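Local coordinates for protein transcriptional regulator (Vibrio vulnificus, PDB 4IVN) that represses transcription in sialic acid catabolism, binds N-acetylmannosamine 6-phosphate, and probably recognises operator DNA through a helix-turn-helix domain of the RpiR family, at residues A[33-37]-A[74-78]; A[18-22]-A[57-62]; A[21-25]-A[48-54]; A[26-30]-A[44-48]; A[204-210]-A[219-225]. All coordinates share one frame. Numbering follows the deposited sequence.

Contact 1 of 5, residues A[33-37]-A[74-78]; sequences AHDVQ and LAVDL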
# COMPACT_ATOMS: atom_id res chain seq x y z
N ALA A 33 -5.47 -11.51 -28.65
CA ALA A 33 -5.45 -10.07 -28.44
C ALA A 33 -5.85 -9.70 -27.04
O ALA A 33 -5.24 -8.80 -26.43
CB ALA A 33 -6.33 -9.33 -29.45
N HIS A 34 -6.85 -10.37 -26.49
CA HIS A 34 -7.21 -10.13 -25.10
C HIS A 34 -6.01 -10.30 -24.18
O HIS A 34 -5.76 -9.45 -23.29
CB HIS A 34 -8.40 -11.00 -24.62
CG HIS A 34 -8.63 -10.91 -23.10
ND1 HIS A 34 -9.55 -10.10 -22.56
CD2 HIS A 34 -7.95 -11.52 -22.02
CE1 HIS A 34 -9.49 -10.21 -21.20
NE2 HIS A 34 -8.52 -11.09 -20.89
N ASP A 35 -5.27 -11.39 -24.34
CA ASP A 35 -4.12 -11.60 -23.43
C ASP A 35 -2.87 -10.70 -23.71
O ASP A 35 -2.09 -10.41 -22.81
CB ASP A 35 -3.68 -13.07 -23.38
CG ASP A 35 -2.65 -13.32 -22.28
OD1 ASP A 35 -2.95 -13.07 -21.08
OD2 ASP A 35 -1.50 -13.70 -22.60
N VAL A 36 -2.72 -10.26 -24.96
CA VAL A 36 -1.60 -9.45 -25.34
C VAL A 36 -1.62 -8.13 -24.50
O VAL A 36 -0.55 -7.55 -24.25
CB VAL A 36 -1.52 -9.19 -26.88
CG1 VAL A 36 -0.45 -8.11 -27.24
CG2 VAL A 36 -1.20 -10.47 -27.64
N GLN A 37 -2.81 -7.66 -24.11
CA GLN A 37 -2.95 -6.44 -23.23
C GLN A 37 -2.05 -6.53 -22.01
O GLN A 37 -1.53 -5.52 -21.48
CB GLN A 37 -4.38 -6.34 -22.67
CG GLN A 37 -5.50 -6.34 -23.66
CD GLN A 37 -6.86 -6.19 -22.98
OE1 GLN A 37 -7.51 -7.18 -22.61
NE2 GLN A 37 -7.32 -4.97 -22.88
N LEU A 74 -4.56 -1.10 -28.33
CA LEU A 74 -5.18 -2.41 -28.33
C LEU A 74 -6.24 -2.52 -27.23
O LEU A 74 -7.41 -2.96 -27.49
CB LEU A 74 -4.11 -3.51 -28.19
CG LEU A 74 -4.69 -4.92 -28.05
CD1 LEU A 74 -5.49 -5.33 -29.33
CD2 LEU A 74 -3.60 -5.94 -27.82
N ALA A 75 -5.86 -2.12 -26.00
CA ALA A 75 -6.76 -2.32 -24.84
C ALA A 75 -8.01 -1.45 -25.03
O ALA A 75 -9.12 -1.86 -24.72
CB ALA A 75 -6.02 -2.02 -23.48
N VAL A 76 -7.83 -0.24 -25.56
CA VAL A 76 -8.94 0.67 -25.78
C VAL A 76 -9.84 0.08 -26.86
O VAL A 76 -11.07 0.11 -26.69
CB VAL A 76 -8.45 2.07 -26.19
CG1 VAL A 76 -9.63 2.97 -26.62
CG2 VAL A 76 -7.71 2.71 -25.02
N ASP A 77 -9.24 -0.53 -27.91
CA ASP A 77 -9.98 -1.08 -29.05
C ASP A 77 -10.82 -2.28 -28.55
O ASP A 77 -12.04 -2.40 -28.87
CB ASP A 77 -9.02 -1.46 -30.19
CG ASP A 77 -9.69 -1.55 -31.57
OD1 ASP A 77 -10.66 -0.76 -31.85
OD2 ASP A 77 -9.23 -2.40 -32.39
N LEU A 78 -10.23 -3.14 -27.72
CA LEU A 78 -10.96 -4.27 -27.13
C LEU A 78 -12.11 -3.81 -26.23
O LEU A 78 -13.14 -4.47 -26.15
CB LEU A 78 -9.99 -5.15 -26.34
CG LEU A 78 -9.07 -6.05 -27.19
CD1 LEU A 78 -8.08 -6.80 -26.33
CD2 LEU A 78 -9.87 -7.04 -28.02
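Leu-78 lays its isobutyl group across the last turn of the facing helix: its CD1 lies 3.5 Å from Ala-33 O, 3.7 Å from His-34 CA and 3.6 Å from Gln-37 CD, so one methyl touches the backbone at two successive residues and the side chain of a third. One turn earlier, Leu-74 does the same work beside it. Its CD2 is 3.6 Å from Ala-33 O and 3.9 Å from Val-36 CG1, while its CD1 comes within 4.1 Å of Ala-33 CB. The small alanine lets both leucines approach the main chain closely. These are the C-terminal turns of helices 20-36 and 67-78, which come together in the all-helical, RpiR-type helix-turn-helix domain. Helix 20-36 is already loosening here, since the amides of His-34 and Asp-35 make no bond to the preceding turn and Val-36 N reaches Ala-33 O only weakly, at 3.3 Å. The aliphatic part of Gln-37 extends the packing toward Ala-75, where the two backbones are nearest (5.8 Å between the CA atoms of Gln-37 and Ala-75). Leu-8 of helix 7-13 touches Ala-33, Leu-74 and Leu-78, and Asp-77 accepts hydrogen bonds from Asn-6 N and Leu-8 N. The side chain of Ala-75 is about 9 Å from a bound N-acetylmannosamine 6-phosphate.

Contact 2 of 5, residues A[18-22]-A[57-62]; sequences FSKKL and RLCRDM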
# COMPACT_ATOMS: atom_id res chain seq x y z
N PHE A 18 2.71 -6.89 -45.13
CA PHE A 18 3.72 -7.32 -44.14
C PHE A 18 4.48 -8.56 -44.60
O PHE A 18 3.88 -9.49 -45.19
CB PHE A 18 3.09 -7.66 -42.78
CG PHE A 18 2.44 -6.49 -42.08
CD1 PHE A 18 2.67 -5.17 -42.48
CD2 PHE A 18 1.61 -6.72 -40.97
CE1 PHE A 18 2.07 -4.10 -41.81
CE2 PHE A 18 1.00 -5.65 -40.30
CZ PHE A 18 1.25 -4.34 -40.72
N SER A 19 5.78 -8.57 -44.27
CA SER A 19 6.68 -9.73 -44.39
C SER A 19 6.24 -10.94 -43.55
O SER A 19 5.44 -10.79 -42.64
CB SER A 19 8.10 -9.34 -43.95
OG SER A 19 8.17 -9.19 -42.52
N LYS A 20 6.79 -12.12 -43.85
CA LYS A 20 6.49 -13.34 -43.08
C LYS A 20 6.76 -13.14 -41.58
O LYS A 20 5.95 -13.55 -40.74
CB LYS A 20 7.26 -14.59 -43.58
CG LYS A 20 6.88 -15.84 -42.78
CD LYS A 20 7.00 -17.16 -43.51
CE LYS A 20 8.06 -18.04 -42.86
NZ LYS A 20 8.05 -19.42 -43.41
N LYS A 21 7.91 -12.56 -41.25
CA LYS A 21 8.29 -12.46 -39.87
C LYS A 21 7.25 -11.59 -39.12
O LYS A 21 6.72 -11.97 -38.05
CB LYS A 21 9.72 -11.91 -39.75
CG LYS A 21 10.46 -12.34 -38.47
CD LYS A 21 11.98 -12.42 -38.68
CE LYS A 21 12.82 -12.00 -37.45
NZ LYS A 21 12.55 -12.58 -36.08
N LEU A 22 6.95 -10.42 -39.69
CA LEU A 22 5.91 -9.52 -39.16
C LEU A 22 4.51 -10.21 -39.10
O LEU A 22 3.76 -9.99 -38.15
CB LEU A 22 5.87 -8.19 -39.94
CG LEU A 22 6.64 -6.92 -39.52
CD1 LEU A 22 7.70 -7.08 -38.46
CD2 LEU A 22 7.28 -6.29 -40.75
N ARG A 57 8.95 -3.11 -35.01
CA ARG A 57 8.74 -2.77 -36.39
C ARG A 57 7.29 -2.97 -36.79
O ARG A 57 6.71 -2.10 -37.45
CB ARG A 57 9.71 -3.53 -37.34
CG ARG A 57 9.89 -2.86 -38.70
CD ARG A 57 10.86 -3.63 -39.60
NE ARG A 57 11.46 -4.76 -38.88
CZ ARG A 57 11.63 -5.98 -39.37
NH1 ARG A 57 11.28 -6.25 -40.63
NH2 ARG A 57 12.16 -6.94 -38.60
N LEU A 58 6.66 -4.06 -36.36
CA LEU A 58 5.22 -4.22 -36.59
C LEU A 58 4.45 -2.99 -36.02
O LEU A 58 3.67 -2.31 -36.72
CB LEU A 58 4.74 -5.55 -35.98
CG LEU A 58 3.23 -5.82 -36.02
CD1 LEU A 58 2.78 -5.94 -37.45
CD2 LEU A 58 2.80 -7.08 -35.31
N CYS A 59 4.65 -2.71 -34.71
CA CYS A 59 4.06 -1.57 -34.07
C CYS A 59 4.24 -0.30 -34.90
O CYS A 59 3.24 0.39 -35.19
CB CYS A 59 4.58 -1.41 -32.59
SG CYS A 59 3.98 -2.87 -31.69
N ARG A 60 5.47 0.04 -35.29
CA ARG A 60 5.63 1.30 -36.00
C ARG A 60 5.06 1.26 -37.43
O ARG A 60 4.51 2.25 -37.89
CB ARG A 60 7.08 1.73 -36.01
CG ARG A 60 7.60 1.95 -34.62
CD ARG A 60 9.01 2.49 -34.63
NE ARG A 60 9.40 2.71 -33.23
CZ ARG A 60 10.64 2.63 -32.74
NH1 ARG A 60 11.66 2.32 -33.52
NH2 ARG A 60 10.86 2.86 -31.43
N ASP A 61 5.11 0.09 -38.07
CA ASP A 61 4.55 -0.06 -39.41
C ASP A 61 3.09 0.25 -39.35
O ASP A 61 2.47 0.68 -40.36
CB ASP A 61 4.75 -1.47 -39.98
CG ASP A 61 6.15 -1.68 -40.51
OD1 ASP A 61 6.96 -0.74 -40.48
OD2 ASP A 61 6.43 -2.80 -40.97
N MET A 62 2.51 0.05 -38.18
CA MET A 62 1.06 0.20 -38.06
C MET A 62 0.75 1.59 -37.63
O MET A 62 -0.41 1.89 -37.38
CB MET A 62 0.48 -0.76 -37.06
CG MET A 62 0.91 -2.19 -37.32
SD MET A 62 -0.67 -2.95 -37.11
CE MET A 62 -1.37 -2.47 -38.70
O HOH W 1 10.55 -8.60 -41.81
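Two bumps on segment 18-22 fit hollows along segment 57-62. Leu-22, with 100 Å² of its surface covered, sits between Arg-57, Leu-58 and Asp-61: its CD1 lies 3.8 Å from Leu-58 N and over one face of the Arg-57 guanidinium, and its CD2 is 3.6 Å from Asp-61 OD2. The Phe-18 ring fills the second hollow, at the C-terminal end of helix 52-61. There Phe-18 CE2 is 3.4 Å from Leu-58 CD1, Phe-18 CE1 is 4.2 Å from Asp-61 CB, and Met-62 CE approaches the ring edge, 3.8 Å from Phe-18 CZ. The contact packs the start of helix 20-36 on the probable recognition helix of the helix-turn-helix. Ser-19 is the N-cap of helix 20-36, its OG accepting a weak bond from Leu-22 N (3.3 Å). That OG also binds a water at 2.6 Å, which accepts from Arg-57 NH1 at 2.7 Å. Direct contact is van der Waals packing, partly against charged Arg-57 and Asp-61, and the polar link from Ser-19 to Arg-57 runs through water.

Contact 3 of 5, residues A[21-25]-A[48-54]; sequences KLRVV and TQTSEAT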
# COMPACT_ATOMS: atom_id res chain seq x y z
N LYS A 21 7.91 -12.56 -41.25
CA LYS A 21 8.29 -12.46 -39.87
C LYS A 21 7.25 -11.59 -39.12
O LYS A 21 6.72 -11.97 -38.05
CB LYS A 21 9.72 -11.91 -39.75
CG LYS A 21 10.46 -12.34 -38.47
CD LYS A 21 11.98 -12.42 -38.68
CE LYS A 21 12.82 -12.00 -37.45
NZ LYS A 21 12.55 -12.58 -36.08
N LEU A 22 6.95 -10.42 -39.69
CA LEU A 22 5.91 -9.52 -39.16
C LEU A 22 4.51 -10.21 -39.10
O LEU A 22 3.76 -9.99 -38.15
CB LEU A 22 5.87 -8.19 -39.94
CG LEU A 22 6.64 -6.92 -39.52
CD1 LEU A 22 7.70 -7.08 -38.46
CD2 LEU A 22 7.28 -6.29 -40.75
N ARG A 23 4.21 -11.06 -40.08
CA ARG A 23 2.92 -11.80 -40.18
C ARG A 23 2.74 -12.73 -39.01
O ARG A 23 1.61 -12.91 -38.53
CB ARG A 23 2.79 -12.65 -41.47
CG ARG A 23 2.38 -11.88 -42.72
CD ARG A 23 1.96 -12.79 -43.89
NE ARG A 23 0.89 -12.15 -44.67
CZ ARG A 23 -0.42 -12.36 -44.52
NH1 ARG A 23 -0.89 -13.26 -43.65
NH2 ARG A 23 -1.29 -11.68 -45.27
N VAL A 24 3.85 -13.33 -38.57
CA VAL A 24 3.79 -14.24 -37.43
C VAL A 24 3.32 -13.43 -36.22
O VAL A 24 2.45 -13.86 -35.45
CB VAL A 24 5.18 -14.84 -37.17
CG1 VAL A 24 5.26 -15.42 -35.77
CG2 VAL A 24 5.48 -15.94 -38.23
N VAL A 25 3.88 -12.24 -36.06
CA VAL A 25 3.51 -11.43 -34.90
C VAL A 25 2.10 -10.88 -35.09
O VAL A 25 1.33 -10.83 -34.13
CB VAL A 25 4.48 -10.24 -34.68
CG1 VAL A 25 4.08 -9.44 -33.44
CG2 VAL A 25 5.94 -10.71 -34.54
N THR A 48 6.23 -15.30 -29.64
CA THR A 48 6.20 -15.41 -31.08
C THR A 48 7.53 -15.93 -31.65
O THR A 48 7.63 -16.15 -32.87
CB THR A 48 5.94 -14.04 -31.73
OG1 THR A 48 6.95 -13.13 -31.28
CG2 THR A 48 4.48 -13.54 -31.44
N GLN A 49 8.52 -16.13 -30.78
CA GLN A 49 9.90 -16.46 -31.19
C GLN A 49 10.45 -15.48 -32.25
O GLN A 49 10.98 -15.90 -33.29
CB GLN A 49 9.95 -17.89 -31.76
CG GLN A 49 9.86 -19.04 -30.77
CD GLN A 49 9.52 -20.34 -31.49
OE1 GLN A 49 8.37 -20.55 -31.89
NE2 GLN A 49 10.51 -21.20 -31.71
N THR A 50 10.34 -14.18 -31.99
CA THR A 50 10.87 -13.16 -32.89
C THR A 50 11.66 -12.22 -31.98
O THR A 50 11.55 -12.29 -30.76
CB THR A 50 9.72 -12.44 -33.69
OG1 THR A 50 8.89 -11.64 -32.82
CG2 THR A 50 8.81 -13.44 -34.38
N SER A 51 12.45 -11.32 -32.52
CA SER A 51 13.13 -10.35 -31.66
C SER A 51 12.15 -9.26 -31.16
O SER A 51 11.04 -9.09 -31.67
CB SER A 51 14.22 -9.71 -32.44
OG SER A 51 13.59 -9.10 -33.53
N GLU A 52 12.58 -8.48 -30.18
CA GLU A 52 11.82 -7.32 -29.82
C GLU A 52 11.86 -6.30 -30.95
O GLU A 52 10.94 -5.52 -31.11
CB GLU A 52 12.36 -6.69 -28.55
CG GLU A 52 12.38 -7.65 -27.39
CD GLU A 52 12.77 -6.97 -26.08
OE1 GLU A 52 12.91 -5.72 -26.06
OE2 GLU A 52 12.91 -7.70 -25.08
N ALA A 53 12.93 -6.30 -31.72
CA ALA A 53 12.98 -5.39 -32.90
C ALA A 53 11.84 -5.65 -33.92
O ALA A 53 11.33 -4.73 -34.59
CB ALA A 53 14.32 -5.49 -33.61
N THR A 54 11.52 -6.93 -34.10
CA THR A 54 10.47 -7.33 -35.04
C THR A 54 9.11 -6.80 -34.52
O THR A 54 8.35 -6.20 -35.28
CB THR A 54 10.42 -8.86 -35.23
OG1 THR A 54 11.69 -9.34 -35.68
CG2 THR A 54 9.36 -9.22 -36.30
O HOH W 2 12.01 -15.48 -35.75
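Thr-48, in the last turn of helix 41-48, the first helix of the helix-turn-helix, directs its CB toward Val-24 and Val-25. Thr-48 O lies 3.8 Å from Val-24 CG1, and Thr-48 CG2 is 4.2 Å from Val-25 CA, while Thr-48 OG1 is bonded back to Leu-44 O. Gln-49 takes a positive phi (52°), closes that helix in a Schellman motif and leads into the turn. Its carbonyl is tied to helix 20-36 by a water that donates to Gln-49 O at 2.7 Å and accepts from Lys-21 NZ at 3.0 Å. Thr-50 points at the same two valines: its OG1 is 3.5 Å from Val-25 CG2 and its CG2 is 4.3 Å from Val-24 CG1. The hydroxyl donates to Thr-48 OG1 (2.9 Å), bracing the turn from within. Ser-51 is the N-cap of helix 52-61, and its OG shares a 2.9 Å hydrogen bond with Thr-54 OG1. Thr-54 has 81 Å² covered; its CG2 lies 3.5 Å from Leu-22 CD1 and 4.1 Å from Val-25 CG2, and its OG1 takes a weak bond from Lys-21 NZ at 3.4 Å. Helix 20-36 thus lies against the turn joining helices 41-48 and 52-61, with Leu-22 and Val-25 also touching helix 52-61 at Arg-57, Asp-61 and Leu-58, and Glu-52 packing back on helix 41-48.

Contact 4 of 5, residues A[26-30]-A[44-48]; sequences ADYIL and LARNT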
# COMPACT_ATOMS: atom_id res chain seq x y z
N ALA A 26 1.77 -10.46 -36.33
CA ALA A 26 0.42 -9.93 -36.56
C ALA A 26 -0.57 -11.05 -36.23
O ALA A 26 -1.55 -10.83 -35.50
CB ALA A 26 0.27 -9.38 -38.00
N ASP A 27 -0.26 -12.27 -36.64
CA ASP A 27 -1.19 -13.43 -36.44
C ASP A 27 -1.40 -13.82 -34.97
O ASP A 27 -2.55 -14.12 -34.54
CB ASP A 27 -0.74 -14.67 -37.21
CG ASP A 27 -1.17 -14.65 -38.66
OD1 ASP A 27 -2.18 -13.99 -38.98
OD2 ASP A 27 -0.52 -15.31 -39.49
N TYR A 28 -0.29 -13.86 -34.24
CA TYR A 28 -0.34 -14.12 -32.80
C TYR A 28 -1.21 -13.07 -32.10
O TYR A 28 -2.03 -13.41 -31.26
CB TYR A 28 1.06 -14.21 -32.16
CG TYR A 28 1.04 -14.48 -30.68
CD1 TYR A 28 1.23 -15.78 -30.18
CD2 TYR A 28 0.86 -13.43 -29.73
CE1 TYR A 28 1.19 -16.03 -28.79
CE2 TYR A 28 0.84 -13.69 -28.36
CZ TYR A 28 1.01 -14.99 -27.90
OH TYR A 28 0.96 -15.23 -26.54
N ILE A 29 -1.05 -11.79 -32.45
CA ILE A 29 -1.84 -10.78 -31.80
C ILE A 29 -3.33 -10.91 -32.13
O ILE A 29 -4.18 -10.74 -31.24
CB ILE A 29 -1.34 -9.36 -32.17
CG1 ILE A 29 0.12 -9.18 -31.69
CG2 ILE A 29 -2.17 -8.34 -31.43
CD1 ILE A 29 0.86 -7.96 -32.24
N LEU A 30 -3.64 -11.13 -33.41
CA LEU A 30 -5.03 -11.22 -33.89
C LEU A 30 -5.74 -12.38 -33.18
O LEU A 30 -6.97 -12.34 -32.98
CB LEU A 30 -5.11 -11.43 -35.43
CG LEU A 30 -4.96 -10.20 -36.33
CD1 LEU A 30 -4.71 -10.58 -37.82
CD2 LEU A 30 -6.17 -9.28 -36.18
N LEU A 44 5.83 -10.74 -25.69
CA LEU A 44 5.32 -10.86 -27.10
C LEU A 44 6.41 -11.42 -28.02
O LEU A 44 6.14 -12.27 -28.90
CB LEU A 44 4.91 -9.50 -27.62
CG LEU A 44 4.25 -9.53 -28.99
CD1 LEU A 44 3.17 -10.59 -29.06
CD2 LEU A 44 3.70 -8.17 -29.35
N ALA A 45 7.65 -10.96 -27.80
CA ALA A 45 8.81 -11.46 -28.50
C ALA A 45 9.05 -12.94 -28.26
O ALA A 45 9.20 -13.73 -29.24
CB ALA A 45 10.05 -10.63 -28.19
N ARG A 46 9.08 -13.34 -27.00
CA ARG A 46 9.23 -14.76 -26.67
C ARG A 46 8.11 -15.63 -27.20
O ARG A 46 8.36 -16.68 -27.79
CB ARG A 46 9.21 -14.95 -25.14
CG ARG A 46 10.41 -14.44 -24.39
CD ARG A 46 10.13 -14.60 -22.88
NE ARG A 46 10.60 -15.89 -22.34
CZ ARG A 46 9.84 -16.95 -22.04
NH1 ARG A 46 8.51 -16.96 -22.21
NH2 ARG A 46 10.42 -18.01 -21.55
N ASN A 47 6.87 -15.24 -26.94
CA ASN A 47 5.75 -16.06 -27.37
C ASN A 47 5.65 -16.24 -28.89
O ASN A 47 5.02 -17.18 -29.37
CB ASN A 47 4.46 -15.46 -26.86
CG ASN A 47 4.41 -15.41 -25.36
OD1 ASN A 47 5.07 -16.22 -24.69
ND2 ASN A 47 3.66 -14.46 -24.82
N THR A 48 6.23 -15.30 -29.64
CA THR A 48 6.20 -15.41 -31.08
C THR A 48 7.53 -15.93 -31.65
O THR A 48 7.63 -16.15 -32.87
CB THR A 48 5.94 -14.04 -31.73
OG1 THR A 48 6.95 -13.13 -31.28
CG2 THR A 48 4.48 -13.54 -31.44
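Helix 20-36 packs across the first helix of the probable helix-turn-helix unit here, with segments 26-30 and 44-48 crossing nearly at right angles: their axes make 104° and approach to 10.6 Å. At that separation the gap is bridged by side chains, mainly Tyr-28, 86 Å² of which is covered. The apolar contacts come first. Tyr-28 CD2 is 3.7 Å from Leu-44 CD1, and Ile-29 CD1 meets the other methyl of that leucine, Leu-44 CD2, at 4.1 Å. Leu-44 is thereby held from two successive residues of helix 20-36. Both of these aliphatic residues also face the rest of the domain core: Ile-29 touches Leu-58 and Phe-70, and Leu-44 touches Val-55 and Tyr-67, so helices 52-61 and 67-78 close over the site. The polar contacts gather at the far end of the tyrosine. Asn-47 points toward segment 26-30 beside the phenol, and Gln-39 from the linker between the two helices serves both, giving a hydrogen bond from its NE2 to Tyr-28 OH and taking a weak one at its OE1 from Asn-47 ND2. The last group concerns Thr-48: CG2 packs 3.6 Å from Tyr-28 CB, while Thr-48 OG1 accepts from Thr-50 OG1 and donates to Leu-44 O at 2.7 Å.

Contact 5 of 5, residues A[204-210]-A[219-225]; sequences VVSLTNI and STEMLVA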
# COMPACT_ATOMS: atom_id res chain seq x y z
N VAL A 204 20.44 -6.10 -7.60
CA VAL A 204 19.15 -5.44 -7.85
C VAL A 204 18.12 -6.50 -7.72
O VAL A 204 18.24 -7.51 -8.43
CB VAL A 204 19.10 -4.82 -9.28
CG1 VAL A 204 17.69 -4.24 -9.62
CG2 VAL A 204 20.18 -3.75 -9.46
N VAL A 205 17.09 -6.29 -6.92
CA VAL A 205 15.98 -7.28 -6.76
C VAL A 205 14.72 -6.60 -7.35
O VAL A 205 14.38 -5.50 -6.94
CB VAL A 205 15.70 -7.58 -5.26
CG1 VAL A 205 14.46 -8.50 -5.06
CG2 VAL A 205 16.93 -8.30 -4.64
N SER A 206 14.03 -7.25 -8.28
CA SER A 206 12.83 -6.65 -8.85
C SER A 206 11.61 -7.24 -8.22
O SER A 206 11.54 -8.46 -8.03
CB SER A 206 12.78 -6.94 -10.34
OG SER A 206 13.75 -6.09 -10.88
N LEU A 207 10.64 -6.36 -7.94
CA LEU A 207 9.34 -6.83 -7.47
C LEU A 207 8.30 -6.47 -8.48
O LEU A 207 7.98 -5.29 -8.61
CB LEU A 207 8.98 -6.14 -6.19
CG LEU A 207 9.87 -6.33 -4.96
CD1 LEU A 207 9.16 -5.78 -3.72
CD2 LEU A 207 10.20 -7.83 -4.72
N THR A 208 7.75 -7.45 -9.24
CA THR A 208 6.92 -7.10 -10.43
C THR A 208 5.72 -8.02 -10.42
O THR A 208 5.53 -8.79 -9.47
CB THR A 208 7.65 -7.49 -11.76
OG1 THR A 208 7.73 -8.94 -11.79
CG2 THR A 208 9.00 -6.99 -11.73
N ASN A 209 4.90 -7.92 -11.46
CA ASN A 209 3.79 -8.85 -11.63
C ASN A 209 3.90 -9.50 -13.00
O ASN A 209 2.90 -9.95 -13.56
CB ASN A 209 2.42 -8.06 -11.59
CG ASN A 209 2.14 -7.45 -10.22
OD1 ASN A 209 1.20 -7.87 -9.53
ND2 ASN A 209 2.84 -6.41 -9.88
N ILE A 210 5.12 -9.62 -13.52
CA ILE A 210 5.30 -10.32 -14.77
C ILE A 210 6.68 -11.01 -14.78
O ILE A 210 7.65 -10.47 -14.26
CB ILE A 210 5.04 -9.35 -15.97
CG1 ILE A 210 4.82 -10.15 -17.23
CG2 ILE A 210 6.12 -8.36 -16.12
CD1 ILE A 210 3.39 -10.05 -17.69
N SER A 219 18.16 -7.61 -13.38
CA SER A 219 17.75 -8.02 -12.01
C SER A 219 18.61 -9.16 -11.54
O SER A 219 18.83 -10.12 -12.32
CB SER A 219 16.29 -8.50 -12.01
OG SER A 219 15.43 -7.43 -12.35
N THR A 220 19.17 -9.05 -10.33
CA THR A 220 19.94 -10.14 -9.73
C THR A 220 18.95 -11.23 -9.30
O THR A 220 19.25 -12.40 -9.37
CB THR A 220 20.84 -9.66 -8.55
OG1 THR A 220 21.58 -8.50 -8.96
CG2 THR A 220 21.90 -10.68 -8.10
N GLU A 221 17.81 -10.81 -8.74
CA GLU A 221 16.74 -11.69 -8.32
C GLU A 221 15.38 -11.07 -8.68
O GLU A 221 15.29 -9.85 -8.86
CB GLU A 221 16.75 -11.83 -6.78
CG GLU A 221 18.11 -12.19 -6.12
CD GLU A 221 18.59 -13.66 -6.27
OE1 GLU A 221 17.82 -14.50 -6.85
OE2 GLU A 221 19.75 -13.99 -5.75
N MET A 222 14.30 -11.86 -8.70
CA MET A 222 12.98 -11.28 -8.96
C MET A 222 11.96 -11.97 -8.06
O MET A 222 12.07 -13.16 -7.85
CB MET A 222 12.51 -11.62 -10.39
CG MET A 222 12.83 -10.61 -11.47
SD MET A 222 11.42 -10.38 -12.62
CE MET A 222 11.93 -8.85 -13.40
N LEU A 223 10.97 -11.25 -7.57
CA LEU A 223 9.82 -11.91 -6.92
C LEU A 223 8.67 -11.41 -7.77
O LEU A 223 8.67 -10.27 -8.14
CB LEU A 223 9.66 -11.50 -5.47
CG LEU A 223 10.67 -12.06 -4.47
CD1 LEU A 223 10.27 -11.73 -3.05
CD2 LEU A 223 10.89 -13.57 -4.65
N VAL A 224 7.77 -12.31 -8.15
CA VAL A 224 6.69 -12.03 -9.08
C VAL A 224 5.35 -12.20 -8.41
O VAL A 224 5.03 -13.26 -7.95
CB VAL A 224 6.83 -12.96 -10.32
CG1 VAL A 224 5.60 -12.85 -11.25
CG2 VAL A 224 8.16 -12.63 -11.02
N ALA A 225 4.55 -11.16 -8.36
CA ALA A 225 3.17 -11.23 -7.80
C ALA A 225 2.20 -11.58 -8.95
O ALA A 225 2.51 -11.28 -10.13
CB ALA A 225 2.84 -9.80 -7.22
O HOH W 3 1.98 -12.64 -12.46
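Parallel pairing of strands 204-208 and 221-224, with axes 4.6 Å apart and 15° out of line, satisfies the main chain of alternate residues. Ser-206 N donates to Glu-221 O (2.9 Å), and Ser-206 O accepts from Leu-223 N (2.9 Å). Thr-208 N donates to Leu-223 O (3.2 Å), and Thr-208 O accepts from Ala-225 N (2.8 Å). At the start, Val-204 O takes Thr-220 N at 2.6 Å and, weakly, Glu-221 N at 3.3 Å, while Val-204 N is met by a side chain, Thr-220 OG1, at 3.0 Å. Beyond the last pair a water donates to both Asn-209 O (3.0 Å) and Ala-225 O (2.7 Å). Ser-206 OG donates to Ser-219 OG at 2.6 Å, and Glu-221 forms a salt bridge with Arg-119. The intervening Val-205 and Leu-207 bond their backbones to strand 176-181 and the residue after it. In this parallel sheet of the SIS domain, strand 221-224 is outermost within the chain, and 204-208 lies between it and 176-181. Helices 114-126 and 237-257 pack on the face bearing Val-205, Leu-207 and Leu-223, and Asn-209 bonds through its backbone to Ser-183 of the ligand pocket.

Contacts 1 to 4 all use helix 20-36 and lie within the helix-turn-helix domain. Contacts 2 and 3 have centres 8 Å apart and share Lys-21 and Leu-22, with Leu-58 CD2 3.3 Å from Val-25 CG1. Contacts 3 and 4, with centres 7 Å apart, share Thr-48, and a probable hydrogen bond joins Thr-50 N to Ala-45 O (3.0 Å). Contact 1 meets contact 4 where Val-36 CG2 lies 3.9 Å from Tyr-28 CE2. Contact 5 belongs to the SIS domain, its centre 24 to 31 Å from the others. The side chains of Ala-75 in contact 1 and Asn-209 in contact 5 lie about 9 Å and about 7 Å from a bound N-acetylmannosamine 6-phosphate, near its pocket without lining it.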